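Local coordinates for protein inositol 2-dehydrogenase (Sinorhizobium meliloti, PDB 4HKT) that oxidises myo-inositol to scyllo-inosose (2-keto-myo-inositol) with NAD+ as electron acceptor, the first step in the breakdown of myo-inositol to acetyl-CoA, at residues T75-I80 against P95-A100; A89-K94 against K116-F121; T150-S155 against D237-V242; R170-H175 against N228-T233; E187-T192 against Q217-K222. All coordinates share one frame; numbering follows the deposited sequence. Where two conformers were deposited one is given.

Interaction 1: residues T75-I80 against P95-A100. With EDO (1,2-ethanediol), chain C.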
# COMPACT_ATOMS: atom_id res chain seq x y z
N THR B 75 -32.67 27.11 -10.91
CA THR B 75 -33.72 27.33 -9.92
C THR B 75 -33.23 27.55 -8.48
O THR B 75 -34.00 27.95 -7.63
CB THR B 75 -34.66 26.12 -9.88
OG1 THR B 75 -33.92 24.95 -9.49
CG2 THR B 75 -35.31 25.90 -11.27
N HIS B 76 -31.94 27.33 -8.23
CA HIS B 76 -31.40 27.39 -6.87
C HIS B 76 -31.63 28.69 -6.14
O HIS B 76 -32.17 28.67 -5.03
CB HIS B 76 -29.93 26.97 -6.86
CG HIS B 76 -29.76 25.51 -7.16
ND1 HIS B 76 -28.56 24.84 -7.07
CD2 HIS B 76 -30.68 24.58 -7.54
CE1 HIS B 76 -28.73 23.58 -7.39
NE2 HIS B 76 -30.01 23.39 -7.68
N ALA B 77 -31.21 29.81 -6.71
CA ALA B 77 -31.21 31.03 -5.91
C ALA B 77 -32.64 31.47 -5.54
O ALA B 77 -32.92 31.91 -4.41
CB ALA B 77 -30.45 32.15 -6.59
N ASP B 78 -33.54 31.31 -6.50
CA ASP B 78 -34.94 31.68 -6.30
C ASP B 78 -35.57 30.77 -5.25
O ASP B 78 -36.32 31.21 -4.40
CB ASP B 78 -35.70 31.55 -7.62
CG ASP B 78 -35.42 32.69 -8.58
OD1 ASP B 78 -34.81 33.69 -8.19
OD2 ASP B 78 -35.81 32.58 -9.77
N LEU B 79 -35.26 29.49 -5.32
CA LEU B 79 -35.83 28.55 -4.36
C LEU B 79 -35.30 28.79 -2.96
O LEU B 79 -36.07 28.74 -1.99
CB LEU B 79 -35.60 27.12 -4.80
CG LEU B 79 -36.54 26.67 -5.91
CD1 LEU B 79 -36.09 25.32 -6.41
CD2 LEU B 79 -38.00 26.62 -5.46
N ILE B 80 -34.01 29.12 -2.83
CA ILE B 80 -33.45 29.48 -1.53
C ILE B 80 -34.19 30.70 -0.98
O ILE B 80 -34.62 30.70 0.18
CB ILE B 80 -31.92 29.78 -1.60
CG1 ILE B 80 -31.15 28.51 -1.95
CG2 ILE B 80 -31.45 30.34 -0.28
CD1 ILE B 80 -29.73 28.77 -2.47
N PRO B 95 -24.63 24.88 -7.35
CA PRO B 95 -24.19 26.12 -6.72
C PRO B 95 -25.43 26.86 -6.20
O PRO B 95 -26.55 26.41 -6.39
CB PRO B 95 -23.59 26.90 -7.89
CG PRO B 95 -24.44 26.51 -9.04
CD PRO B 95 -24.86 25.08 -8.79
N ILE B 96 -25.21 27.98 -5.55
CA ILE B 96 -26.31 28.88 -5.23
C ILE B 96 -26.80 29.48 -6.53
O ILE B 96 -28.01 29.55 -6.80
CB ILE B 96 -25.86 29.96 -4.26
CG1 ILE B 96 -25.62 29.32 -2.88
CG2 ILE B 96 -26.95 31.01 -4.11
CD1 ILE B 96 -24.85 30.18 -1.92
N ASP B 97 -25.84 29.93 -7.33
CA ASP B 97 -26.10 30.42 -8.69
C ASP B 97 -24.78 30.47 -9.41
O ASP B 97 -23.73 30.47 -8.77
CB ASP B 97 -26.75 31.81 -8.69
CG ASP B 97 -27.35 32.17 -10.05
OD1 ASP B 97 -28.41 31.64 -10.37
OD2 ASP B 97 -26.74 32.99 -10.78
N LEU B 98 -24.79 30.50 -10.73
CA LEU B 98 -23.54 30.68 -11.45
C LEU B 98 -23.06 32.12 -11.48
O LEU B 98 -21.91 32.37 -11.86
CB LEU B 98 -23.64 30.09 -12.87
CG LEU B 98 -23.89 28.59 -12.83
CD1 LEU B 98 -24.18 28.05 -14.22
CD2 LEU B 98 -22.74 27.84 -12.21
N ASP B 99 -23.89 33.07 -11.07
CA ASP B 99 -23.56 34.48 -11.15
C ASP B 99 -23.36 35.05 -9.75
O ASP B 99 -24.27 35.04 -8.95
CB ASP B 99 -24.70 35.25 -11.85
CG ASP B 99 -24.42 36.74 -11.96
OD1 ASP B 99 -24.19 37.20 -13.08
OD2 ASP B 99 -24.43 37.46 -10.96
N ALA B 100 -22.19 35.62 -9.48
CA ALA B 100 -21.83 35.94 -8.10
C ALA B 100 -22.70 37.07 -7.52
O ALA B 100 -23.03 37.09 -6.32
CB ALA B 100 -20.35 36.30 -8.00
C1 EDO C . -21.19 31.99 -14.89
O1 EDO C . -21.97 33.14 -14.60
C2 EDO C . -21.92 31.00 -15.79
O2 EDO C . -21.33 31.02 -17.09
O HOH W 1 -30.12 29.79 -9.31

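Interaction 2: residues A89-K94 against K116-F121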
# COMPACT_ATOMS: atom_id res chain seq x y z
N ALA B 89 -35.75 25.63 6.93
CA ALA B 89 -34.28 25.49 6.84
C ALA B 89 -34.00 24.93 5.45
O ALA B 89 -34.78 24.16 4.91
CB ALA B 89 -33.76 24.55 7.93
N ILE B 90 -32.84 25.28 4.89
CA ILE B 90 -32.55 24.99 3.48
C ILE B 90 -31.17 24.34 3.32
O ILE B 90 -30.14 24.85 3.77
CB ILE B 90 -32.53 26.29 2.66
CG1 ILE B 90 -33.83 27.07 2.82
CG2 ILE B 90 -32.30 26.02 1.19
CD1 ILE B 90 -33.59 28.55 2.96
N PHE B 91 -31.18 23.21 2.68
CA PHE B 91 -29.97 22.60 2.21
C PHE B 91 -30.03 22.70 0.69
O PHE B 91 -30.97 22.18 0.08
CB PHE B 91 -29.87 21.14 2.63
CG PHE B 91 -28.70 20.45 2.04
CD1 PHE B 91 -27.49 20.41 2.73
CD2 PHE B 91 -28.77 19.92 0.78
CE1 PHE B 91 -26.38 19.82 2.15
CE2 PHE B 91 -27.67 19.34 0.19
CZ PHE B 91 -26.46 19.30 0.88
N CYS B 92 -29.04 23.32 0.07
CA CYS B 92 -29.04 23.45 -1.37
C CYS B 92 -27.80 22.85 -2.04
O CYS B 92 -26.70 23.22 -1.69
CB CYS B 92 -29.18 24.92 -1.76
SG CYS B 92 -29.59 25.12 -3.51
N GLU B 93 -28.00 21.94 -2.98
CA GLU B 93 -26.89 21.46 -3.81
C GLU B 93 -26.17 22.62 -4.52
O GLU B 93 -26.78 23.64 -4.86
CB GLU B 93 -27.37 20.45 -4.83
CG GLU B 93 -27.40 19.01 -4.31
CD GLU B 93 -26.00 18.47 -3.99
OE1 GLU B 93 -25.03 18.85 -4.67
OE2 GLU B 93 -25.89 17.71 -3.00
N LYS B 94 -24.88 22.45 -4.74
CA LYS B 94 -24.10 23.45 -5.44
C LYS B 94 -24.73 23.66 -6.80
O LYS B 94 -25.32 22.74 -7.35
CB LYS B 94 -22.66 23.00 -5.62
CG LYS B 94 -22.51 21.99 -6.72
CD LYS B 94 -21.10 21.89 -7.21
CE LYS B 94 -21.00 20.85 -8.29
NZ LYS B 94 -21.45 21.42 -9.57
N LYS B 116 -31.53 29.44 7.81
CA LYS B 116 -30.45 28.48 7.89
C LYS B 116 -30.25 27.91 6.49
O LYS B 116 -31.20 27.42 5.89
CB LYS B 116 -30.83 27.35 8.84
CG LYS B 116 -31.03 27.79 10.29
CD LYS B 116 -31.34 26.57 11.16
CE LYS B 116 -31.54 26.94 12.62
NZ LYS B 116 -32.71 27.86 12.79
N LEU B 117 -29.04 28.05 5.97
CA LEU B 117 -28.68 27.54 4.65
C LEU B 117 -27.32 26.84 4.73
O LEU B 117 -26.33 27.44 5.13
CB LEU B 117 -28.59 28.71 3.63
CG LEU B 117 -27.90 28.44 2.28
CD1 LEU B 117 -28.79 27.51 1.49
CD2 LEU B 117 -27.63 29.70 1.45
N MSE B 118 -27.31 25.59 4.33
CA MSE B 118 -26.09 24.86 4.12
C MSE B 118 -26.04 24.57 2.65
O MSE B 118 -27.07 24.22 2.04
CB MSE B 118 -26.17 23.53 4.87
CG MSE B 118 -24.91 22.71 4.66
SE MSE B 118 -24.99 21.04 5.73
CE MSE B 118 -24.70 21.82 7.48
N VAL B 119 -24.84 24.67 2.07
CA VAL B 119 -24.68 24.37 0.66
C VAL B 119 -24.04 23.01 0.55
O VAL B 119 -23.34 22.57 1.44
CB VAL B 119 -23.86 25.47 -0.10
CG1 VAL B 119 -24.51 26.83 0.05
CG2 VAL B 119 -22.42 25.54 0.37
N GLY B 120 -24.23 22.35 -0.56
CA GLY B 120 -23.78 20.99 -0.70
C GLY B 120 -22.31 20.81 -1.10
O GLY B 120 -22.01 20.43 -2.23
N PHE B 121 -21.39 21.08 -0.19
CA PHE B 121 -20.00 20.69 -0.46
C PHE B 121 -19.78 19.46 0.41
O PHE B 121 -19.22 19.55 1.49
CB PHE B 121 -19.02 21.80 -0.14
CG PHE B 121 -19.05 22.95 -1.12
CD1 PHE B 121 -18.92 22.74 -2.45
CD2 PHE B 121 -19.07 24.25 -0.66
CE1 PHE B 121 -18.91 23.79 -3.34
CE2 PHE B 121 -19.04 25.32 -1.53
CZ PHE B 121 -18.97 25.09 -2.88

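Interaction 3: residues T150-S155 against D237-V242. With EDO (1,2-ethanediol), chain X; EDO (1,2-ethanediol), chain D.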
# COMPACT_ATOMS: atom_id res chain seq x y z
N THR B 150 -6.24 16.40 -6.39
CA THR B 150 -6.45 15.79 -7.67
C THR B 150 -7.85 15.21 -7.74
O THR B 150 -8.22 14.35 -6.90
CB THR B 150 -5.47 14.67 -7.90
OG1 THR B 150 -4.15 15.21 -7.79
CG2 THR B 150 -5.67 14.06 -9.31
N SER B 151 -8.61 15.65 -8.73
CA SER B 151 -9.98 15.18 -8.92
C SER B 151 -10.16 14.82 -10.38
O SER B 151 -9.79 15.59 -11.24
CB SER B 151 -11.02 16.22 -8.47
OG SER B 151 -10.93 16.46 -7.06
N ARG B 152 -10.68 13.61 -10.64
CA ARG B 152 -10.89 13.13 -12.00
C ARG B 152 -12.19 12.38 -12.02
O ARG B 152 -12.36 11.43 -11.24
CB ARG B 152 -9.74 12.22 -12.49
CG ARG B 152 -8.37 12.92 -12.46
CD ARG B 152 -7.21 12.08 -12.91
NE ARG B 152 -6.00 12.88 -12.80
CZ ARG B 152 -4.79 12.43 -12.51
NH1 ARG B 152 -4.53 11.16 -12.33
NH2 ARG B 152 -3.79 13.30 -12.37
N ASP B 153 -13.10 12.84 -12.85
CA ASP B 153 -14.39 12.20 -13.01
C ASP B 153 -14.24 10.94 -13.88
O ASP B 153 -13.30 10.84 -14.69
CB ASP B 153 -15.38 13.17 -13.67
CG ASP B 153 -15.89 14.22 -12.72
OD1 ASP B 153 -15.57 14.19 -11.51
OD2 ASP B 153 -16.63 15.12 -13.20
N PRO B 154 -15.20 9.99 -13.75
CA PRO B 154 -15.10 8.78 -14.55
C PRO B 154 -15.27 9.11 -16.03
O PRO B 154 -14.62 8.54 -16.88
CB PRO B 154 -16.22 7.89 -14.00
CG PRO B 154 -17.24 8.87 -13.48
CD PRO B 154 -16.44 10.02 -12.94
N SER B 155 -16.10 10.10 -16.35
CA SER B 155 -16.29 10.48 -17.73
C SER B 155 -16.99 11.80 -17.72
O SER B 155 -17.47 12.23 -16.67
CB SER B 155 -17.17 9.42 -18.44
OG SER B 155 -18.39 9.36 -17.74
N ASP B 237 -11.43 9.59 -9.14
CA ASP B 237 -10.18 9.90 -8.46
C ASP B 237 -10.37 11.11 -7.57
O ASP B 237 -10.74 12.14 -8.04
CB ASP B 237 -9.08 10.14 -9.52
CG ASP B 237 -7.67 10.17 -8.94
OD1 ASP B 237 -7.48 10.15 -7.69
OD2 ASP B 237 -6.74 10.23 -9.78
N GLN B 238 -10.19 10.95 -6.27
CA GLN B 238 -10.46 12.00 -5.32
C GLN B 238 -9.38 11.98 -4.26
O GLN B 238 -9.52 11.33 -3.23
CB GLN B 238 -11.83 11.79 -4.62
CG GLN B 238 -13.06 11.76 -5.53
CD GLN B 238 -13.49 13.15 -5.90
OE1 GLN B 238 -14.23 13.79 -5.17
NE2 GLN B 238 -13.04 13.61 -7.06
N ARG B 239 -8.28 12.68 -4.52
CA ARG B 239 -7.16 12.71 -3.57
C ARG B 239 -6.88 14.09 -3.04
O ARG B 239 -7.07 15.08 -3.72
CB ARG B 239 -5.92 12.19 -4.23
CG ARG B 239 -5.90 10.68 -4.33
CD ARG B 239 -4.68 10.30 -5.15
NE ARG B 239 -4.91 10.46 -6.57
CZ ARG B 239 -3.95 10.72 -7.47
NH1 ARG B 239 -2.71 10.94 -7.09
NH2 ARG B 239 -4.25 10.79 -8.76
N ILE B 240 -6.45 14.14 -1.78
CA ILE B 240 -5.98 15.38 -1.20
C ILE B 240 -4.70 15.06 -0.43
O ILE B 240 -4.51 13.95 0.11
CB ILE B 240 -7.00 16.06 -0.28
CG1 ILE B 240 -7.36 15.13 0.91
CG2 ILE B 240 -8.25 16.45 -1.05
CD1 ILE B 240 -8.14 15.84 2.01
N GLU B 241 -3.84 16.05 -0.40
CA GLU B 241 -2.56 15.95 0.28
C GLU B 241 -2.18 17.31 0.81
O GLU B 241 -2.38 18.34 0.13
CB GLU B 241 -1.50 15.41 -0.68
CG GLU B 241 -0.16 15.28 0.03
CD GLU B 241 1.01 14.90 -0.86
OE1 GLU B 241 0.85 14.78 -2.09
OE2 GLU B 241 2.11 14.69 -0.29
N VAL B 242 -1.62 17.33 2.03
CA VAL B 242 -1.24 18.57 2.66
C VAL B 242 0.16 18.42 3.29
O VAL B 242 0.38 17.58 4.20
CB VAL B 242 -2.23 19.01 3.74
CG1 VAL B 242 -1.82 20.37 4.29
CG2 VAL B 242 -3.64 19.06 3.19
C1 EDO X . -20.09 16.93 -12.65
O1 EDO X . -21.04 17.77 -13.31
C2 EDO X . -19.14 17.73 -11.75
O2 EDO X . -17.94 16.98 -11.55
C1 EDO D . 1.42 10.76 3.36
O1 EDO D . 1.38 9.77 2.32
C2 EDO D . 1.51 12.16 2.73
O2 EDO D . 2.79 12.38 2.13
O HOH W 2 -10.06 15.41 -4.45
O HOH W 3 -14.56 15.66 -9.05

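Interaction 4: residues R170-H175 against N228-T233. With EDO (1,2-ethanediol), chain X.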
# COMPACT_ATOMS: atom_id res chain seq x y z
N ARG B 170 -16.60 26.22 -12.75
CA ARG B 170 -17.81 26.42 -11.96
C ARG B 170 -18.52 25.13 -11.60
O ARG B 170 -19.17 25.04 -10.57
CB ARG B 170 -18.76 27.40 -12.66
CG ARG B 170 -18.12 28.74 -12.93
CD ARG B 170 -19.12 29.83 -13.32
NE ARG B 170 -18.49 31.11 -13.64
CZ ARG B 170 -18.01 31.48 -14.82
NH1 ARG B 170 -18.05 30.65 -15.84
NH2 ARG B 170 -17.46 32.70 -14.96
N ASP B 171 -18.37 24.11 -12.44
CA ASP B 171 -19.15 22.88 -12.29
C ASP B 171 -18.41 21.78 -11.56
O ASP B 171 -19.04 21.03 -10.79
CB ASP B 171 -19.64 22.35 -13.63
CG ASP B 171 -20.49 21.08 -13.48
OD1 ASP B 171 -21.62 21.22 -13.00
OD2 ASP B 171 -20.05 19.96 -13.85
N MSE B 172 -17.11 21.64 -11.82
CA MSE B 172 -16.32 20.55 -11.25
C MSE B 172 -15.33 21.08 -10.24
O MSE B 172 -15.33 20.69 -9.07
CB MSE B 172 -15.57 19.86 -12.38
CG MSE B 172 -14.71 18.71 -11.88
SE MSE B 172 -13.76 17.83 -13.36
CE MSE B 172 -12.86 16.61 -12.14
N THR B 173 -14.50 22.01 -10.67
CA THR B 173 -13.40 22.48 -9.82
C THR B 173 -13.88 23.21 -8.59
O THR B 173 -13.18 23.33 -7.59
CB THR B 173 -12.49 23.39 -10.62
OG1 THR B 173 -12.35 22.87 -11.93
CG2 THR B 173 -11.10 23.44 -9.96
N ILE B 174 -15.11 23.71 -8.67
CA ILE B 174 -15.75 24.33 -7.54
C ILE B 174 -15.63 23.53 -6.22
O ILE B 174 -15.37 24.11 -5.18
CB ILE B 174 -17.23 24.75 -7.89
CG1 ILE B 174 -17.75 25.74 -6.86
CG2 ILE B 174 -18.15 23.57 -8.02
CD1 ILE B 174 -18.97 26.52 -7.29
N HIS B 175 -15.82 22.22 -6.26
CA HIS B 175 -15.62 21.38 -5.10
C HIS B 175 -14.17 21.44 -4.57
O HIS B 175 -13.95 21.45 -3.36
CB HIS B 175 -15.89 19.93 -5.46
CG HIS B 175 -17.33 19.60 -5.60
ND1 HIS B 175 -18.19 19.59 -4.51
CD2 HIS B 175 -18.05 19.21 -6.66
CE1 HIS B 175 -19.39 19.23 -4.92
NE2 HIS B 175 -19.33 19.00 -6.22
N ASN B 228 -7.59 18.75 -12.42
CA ASN B 228 -8.91 18.16 -12.74
C ASN B 228 -8.85 17.59 -14.13
O ASN B 228 -8.34 18.25 -15.03
CB ASN B 228 -10.00 19.21 -12.82
CG ASN B 228 -10.54 19.71 -11.50
OD1 ASN B 228 -11.45 20.55 -11.53
ND2 ASN B 228 -10.09 19.20 -10.37
N SER B 229 -9.46 16.42 -14.32
CA SER B 229 -9.71 15.84 -15.62
C SER B 229 -11.15 15.29 -15.66
O SER B 229 -11.65 14.70 -14.69
CB SER B 229 -8.74 14.70 -15.95
OG SER B 229 -9.11 14.07 -17.21
N ARG B 230 -11.81 15.53 -16.77
CA ARG B 230 -13.15 15.03 -16.92
C ARG B 230 -13.27 13.50 -17.08
O ARG B 230 -14.38 13.00 -17.03
CB ARG B 230 -13.84 15.70 -18.10
CG ARG B 230 -14.43 17.08 -17.82
CD ARG B 230 -15.46 17.04 -16.70
NE ARG B 230 -16.27 18.24 -16.67
CZ ARG B 230 -17.22 18.49 -15.79
NH1 ARG B 230 -17.50 17.61 -14.85
NH2 ARG B 230 -17.89 19.64 -15.84
N ARG B 231 -12.18 12.78 -17.33
CA ARG B 231 -12.26 11.35 -17.68
C ARG B 231 -11.06 10.58 -17.15
O ARG B 231 -9.90 10.92 -17.46
CB ARG B 231 -12.32 11.15 -19.20
CG ARG B 231 -12.48 9.68 -19.63
CD ARG B 231 -11.21 8.98 -20.12
NE ARG B 231 -10.67 9.57 -21.36
CZ ARG B 231 -9.61 10.39 -21.39
NH1 ARG B 231 -8.99 10.69 -20.23
NH2 ARG B 231 -9.16 10.90 -22.54
N ALA B 232 -11.36 9.52 -16.38
CA ALA B 232 -10.36 8.57 -15.88
C ALA B 232 -10.95 7.17 -16.02
O ALA B 232 -11.99 6.90 -15.41
CB ALA B 232 -10.06 8.85 -14.43
N THR B 233 -10.29 6.29 -16.75
CA THR B 233 -10.79 4.92 -16.96
C THR B 233 -10.88 4.12 -15.67
O THR B 233 -11.73 3.24 -15.54
CB THR B 233 -9.95 4.13 -17.97
OG1 THR B 233 -8.57 4.06 -17.55
CG2 THR B 233 -10.06 4.74 -19.30
C1 EDO X . -20.09 16.93 -12.65
O1 EDO X . -21.04 17.77 -13.31
C2 EDO X . -19.14 17.73 -11.75
O2 EDO X . -17.94 16.98 -11.55

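Interaction 5: residues E187-T192 against Q217-K222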
# COMPACT_ATOMS: atom_id res chain seq x y z
N GLU B 187 -7.66 32.22 3.50
CA GLU B 187 -8.24 32.53 2.21
C GLU B 187 -7.18 32.60 1.12
O GLU B 187 -6.22 33.36 1.25
CB GLU B 187 -8.96 33.88 2.25
CG GLU B 187 -10.22 33.92 3.10
CD GLU B 187 -11.29 32.96 2.62
OE1 GLU B 187 -11.29 32.60 1.41
OE2 GLU B 187 -12.12 32.57 3.46
N PRO B 188 -7.39 31.90 -0.01
CA PRO B 188 -6.67 32.29 -1.23
C PRO B 188 -6.94 33.74 -1.66
O PRO B 188 -8.11 34.18 -1.68
CB PRO B 188 -7.25 31.34 -2.30
CG PRO B 188 -7.79 30.18 -1.54
CD PRO B 188 -8.25 30.73 -0.22
N VAL B 189 -5.89 34.42 -2.09
CA VAL B 189 -5.94 35.80 -2.55
C VAL B 189 -5.62 35.96 -4.04
O VAL B 189 -5.83 37.06 -4.60
CB VAL B 189 -5.03 36.73 -1.72
CG1 VAL B 189 -5.46 36.71 -0.26
CG2 VAL B 189 -3.53 36.42 -1.88
N SER B 190 -5.13 34.87 -4.65
CA SER B 190 -4.73 34.83 -6.03
C SER B 190 -5.00 33.45 -6.65
O SER B 190 -4.87 32.41 -6.01
CB SER B 190 -3.26 35.21 -6.20
OG SER B 190 -2.40 34.17 -5.74
N VAL B 191 -5.36 33.49 -7.92
CA VAL B 191 -5.63 32.28 -8.71
C VAL B 191 -4.90 32.34 -10.04
O VAL B 191 -4.96 33.34 -10.72
CB VAL B 191 -7.12 32.17 -8.99
CG1 VAL B 191 -7.40 30.91 -9.81
CG2 VAL B 191 -7.87 32.11 -7.69
N THR B 192 -4.19 31.29 -10.38
CA THR B 192 -3.66 31.19 -11.72
C THR B 192 -3.97 29.80 -12.25
O THR B 192 -3.94 28.79 -11.51
CB THR B 192 -2.16 31.59 -11.77
OG1 THR B 192 -1.78 31.86 -13.14
CG2 THR B 192 -1.31 30.54 -11.17
N GLN B 217 -2.98 30.82 -4.03
CA GLN B 217 -2.01 31.24 -3.03
C GLN B 217 -2.67 32.19 -2.06
O GLN B 217 -3.50 33.03 -2.45
CB GLN B 217 -0.75 31.83 -3.68
CG GLN B 217 0.30 32.36 -2.70
CD GLN B 217 1.64 32.56 -3.34
OE1 GLN B 217 1.76 33.23 -4.37
NE2 GLN B 217 2.66 31.98 -2.75
N THR B 218 -2.33 32.02 -0.79
CA THR B 218 -2.86 32.83 0.28
C THR B 218 -1.92 33.99 0.53
O THR B 218 -0.78 34.02 0.00
CB THR B 218 -2.96 32.04 1.61
OG1 THR B 218 -1.64 31.82 2.13
CG2 THR B 218 -3.67 30.74 1.38
N ALA B 219 -2.37 34.94 1.35
CA ALA B 219 -1.55 36.11 1.73
C ALA B 219 -0.24 35.70 2.39
O ALA B 219 0.77 36.32 2.17
CB ALA B 219 -2.31 37.10 2.63
N SER B 220 -0.24 34.65 3.18
CA SER B 220 1.00 34.24 3.84
C SER B 220 1.91 33.43 2.90
O SER B 220 3.06 33.10 3.25
CB SER B 220 0.63 33.45 5.10
OG SER B 220 -0.15 32.34 4.78
N GLY B 221 1.42 33.12 1.69
CA GLY B 221 2.22 32.42 0.70
C GLY B 221 1.96 30.94 0.53
O GLY B 221 2.58 30.31 -0.34
N LYS B 222 1.10 30.38 1.39
CA LYS B 222 0.69 28.99 1.28
C LYS B 222 0.06 28.77 -0.10
O LYS B 222 -0.61 29.67 -0.61
CB LYS B 222 -0.32 28.59 2.34
CG LYS B 222 0.12 28.78 3.76
CD LYS B 222 -1.06 28.58 4.70
CE LYS B 222 -0.63 28.38 6.16
NZ LYS B 222 -0.22 29.62 6.84
O HOH W 4 -4.99 34.98 2.79
O HOH W 5 -0.15 35.27 -4.87

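Interaction 1: residues T75-I80 against P95-A100
A cis peptide bond precedes Pro-95, and the carbonyl that follows its ring is taken up by the imidazole of His-76. The bond from ND1 of His-76 to O of Pro-95 is short, at 2.6 Å, and the oxygen sits only 1° out of the ring plane at the ring's edge. CG of His-76 stands anti to its own carbonyl carbon (chi1 -69°), and the ring beyond it reaches the loop; the second ring nitrogen, NE2, is hydrogen-bonded to O of Thr-71. Both nitrogens thus face carbonyl oxygens, which would be consistent with a protonated imidazole. An alanine at His-76 would probably leave the carbonyls of Pro-95 and Thr-71 without this donor. The setting is the Rossmann fold: helix 76-85 begins here, beside the loop that leads from strand 89-93 to helix 100-112. At the first turn, N of Ala-77 donates to a water (2.8 Å), which donates to OD1 of Asp-97. OD2 of Asp-97 accepts from N of Asp-99 in an Asx turn. Deeper in, CD1 of Ile-80 lies 3.9 Å from CG2 of Ile-96, the two side chains crossing at about a right angle.

Interaction 2: residues A89-K94 against K116-F121
The beta-alpha-beta unit made by strand 89-93, helix 100-112 and strand 117-120 closes here, its two strands running parallel at 21° with Phe-91 beside Met-118 and Ile-90 beside Leu-117. N of Ile-90 donates to O of Lys-116 (2.9 Å), and N of Met-118 returns the bond to O of Ile-90 (3.0 Å). N of Cys-92 then binds O of Met-118 at 2.9 Å, and N of Gly-120 binds O of Cys-92, also at 2.9 Å, through a more bent bond. CG of Phe-91 stands anti to the backbone N (chi1 174°), and the ring beyond it reaches the other strand. Its edge receives the selenium of Met-118, deposited as selenomethionine, with SE 4.0 Å from CD1 of Phe-91 in a Met-aromatic contact. At the far end of the ring CZ of Phe-91 comes within 3.5 Å of CA of Gly-120, where a CB would probably sit tight against CZ of Phe-91 and OE2 of Glu-93. An alanine at Phe-91 would probably open a gap beside Gly-120 and leave the Met-118 tip without its aromatic neighbour. On the opposite face of the sheet CG2 of Ile-90 packs on CD1 of Leu-117, 3.8 Å away. Helix 76-85 covers this Ile-90 and Cys-92 face, helix 281-297 lies against Phe-91 and Met-118, and strand 66-69 continues the sheet beyond strand 89-93.

Interaction 3: residues T150-S155 against D237-V242
Two guanidinium groups share Thr-150 between them: its CG2 lies 3.4 Å above the plane of Arg-152, toward the rim, and its CB over a face of Arg-239. At the edge of Arg-239, in plane, are the carboxylate of Asp-237 and NH1 of Arg-152. The Arg-239 chain bends at chi3 (-80°), which places NE for a side-on grip on Asp-237, NE to OD1 at 2.8 Å and NH2 to OD2 at 2.7 Å, each oxygen using its syn lone pair. Arg-152 meets the carboxylate differently, with planes 83° apart: its NH1 is 3.5 Å from OD2 of Asp-237, an attraction of charges alone, while Tyr-234 is hydrogen-bonded to that NH1. Glu-241 of a second subunit bridges both arginines, and would probably offset the repulsion between them. The backbones pair antiparallel, and O of Asp-237 accepts from both N of Arg-152 and NE2 of Gln-238. Within this mixed sheet strand 144-152 also pairs with strand 223-229, while strand 248-251 flanks strand 237-244, and helices 127-137 and 168-184 pack against Ile-240.

Interaction 4: residues R170-H175 against N228-T233
Met-172, deposited as selenomethionine, runs fully extended from helix 168-184 toward the end of strand 223-229, all three of its torsions near 180°. Its CB lies over one face of the Arg-230 guanidinium, 3.7 Å above the plane and toward the rim. CG of Met-172 passes 3.8 Å from OD1 of Asn-228. SE of Met-172 then meets CD of Arg-230 at 3.8 Å, as the two chains slide past each other in opposite directions, and the terminal CE of Met-172 rests 3.4 Å from O of Ser-229. The Arg-230 guanidinium is fixed at its edge by a salt bridge: NH2 points almost straight (173°) at OD2 of Asp-171, 3.0 Å away, reaching that oxygen on its anti side. Asp-153 holds NH1 of Arg-230, and Tyr-161 binds OD1 of Asp-171. One residue on from Met-172, OG1 of Thr-173 is hydrogen-bonded to OD1 of Asn-228 (2.5 Å, short), and O of Ile-168 is a second partner of the hydroxyl. The contact joins the wider, pi-type turn at 170-173 to the sheet of the C-terminal domain, with strands 144-152 and 211-218 flanking strand 223-229 and helix 305-324 packed against Arg-170 and Ile-174.

Interaction 5: residues E187-T192 against Q217-K222
Gln-217 gives up the most surface to this contact, and its backbone is gripped from two consecutive residues of the opposite strand. N of Val-189 donates to O of Gln-217 at 2.8 Å, N of Ser-190 adds a weak bond to the same oxygen, and N of Gln-217 answers to O of Ser-190 at 3.2 Å. Val-189 and Ser-190 facing the single Gln-217 make a classic beta bulge, at the start of strand 188-196 and the end of strand 211-218 in the C-terminal sheet. CG of Gln-217 stands anti to the backbone N (chi1 177°). The chain extends past Ser-190, with CB of Gln-217 3.5 Å from OG of Ser-190, and a water joins that hydroxyl to OE1 of Gln-217. At the amide end NE2 of Gln-217 reaches O of Gly-221 at 2.9 Å from above the carbonyl plane; Ala-195 of a second subunit is another acceptor for NE2. Val-189 lays CG2 against O of Gln-217 (3.4 Å) and turns CG1 to CB of Ala-219. Thr-218, the third large contributor, brings CB within 3.5 Å of O of Glu-187 and opens a type I turn ending at Gly-221. Its OG1 is hydrogen-bonded to Glu-186.

In the fold
Interactions 1 and 2 belong to the Rossmann domain and touch, CG of His-76 lying 3.7 Å from SG of Cys-92. Interactions 3, 4 and 5 reach one sheet of the C-terminal domain. Interactions 3 and 4 are closest, with centres about 8 Å apart, joined by a salt bridge from OD2 of Asp-153 to NH1 of Arg-230 (3.1 Å) and by one ethanediol touching both. The domains meet, among other places, where NZ of Lys-94 in interaction 2 lies 3.4 Å from OD1 of Asp-171 in interaction 4; in this family the active-site cleft lies between them, and the ethanediol may mark part of it. Interaction 5 is remote, its centre about 21 Å from that of interaction 4.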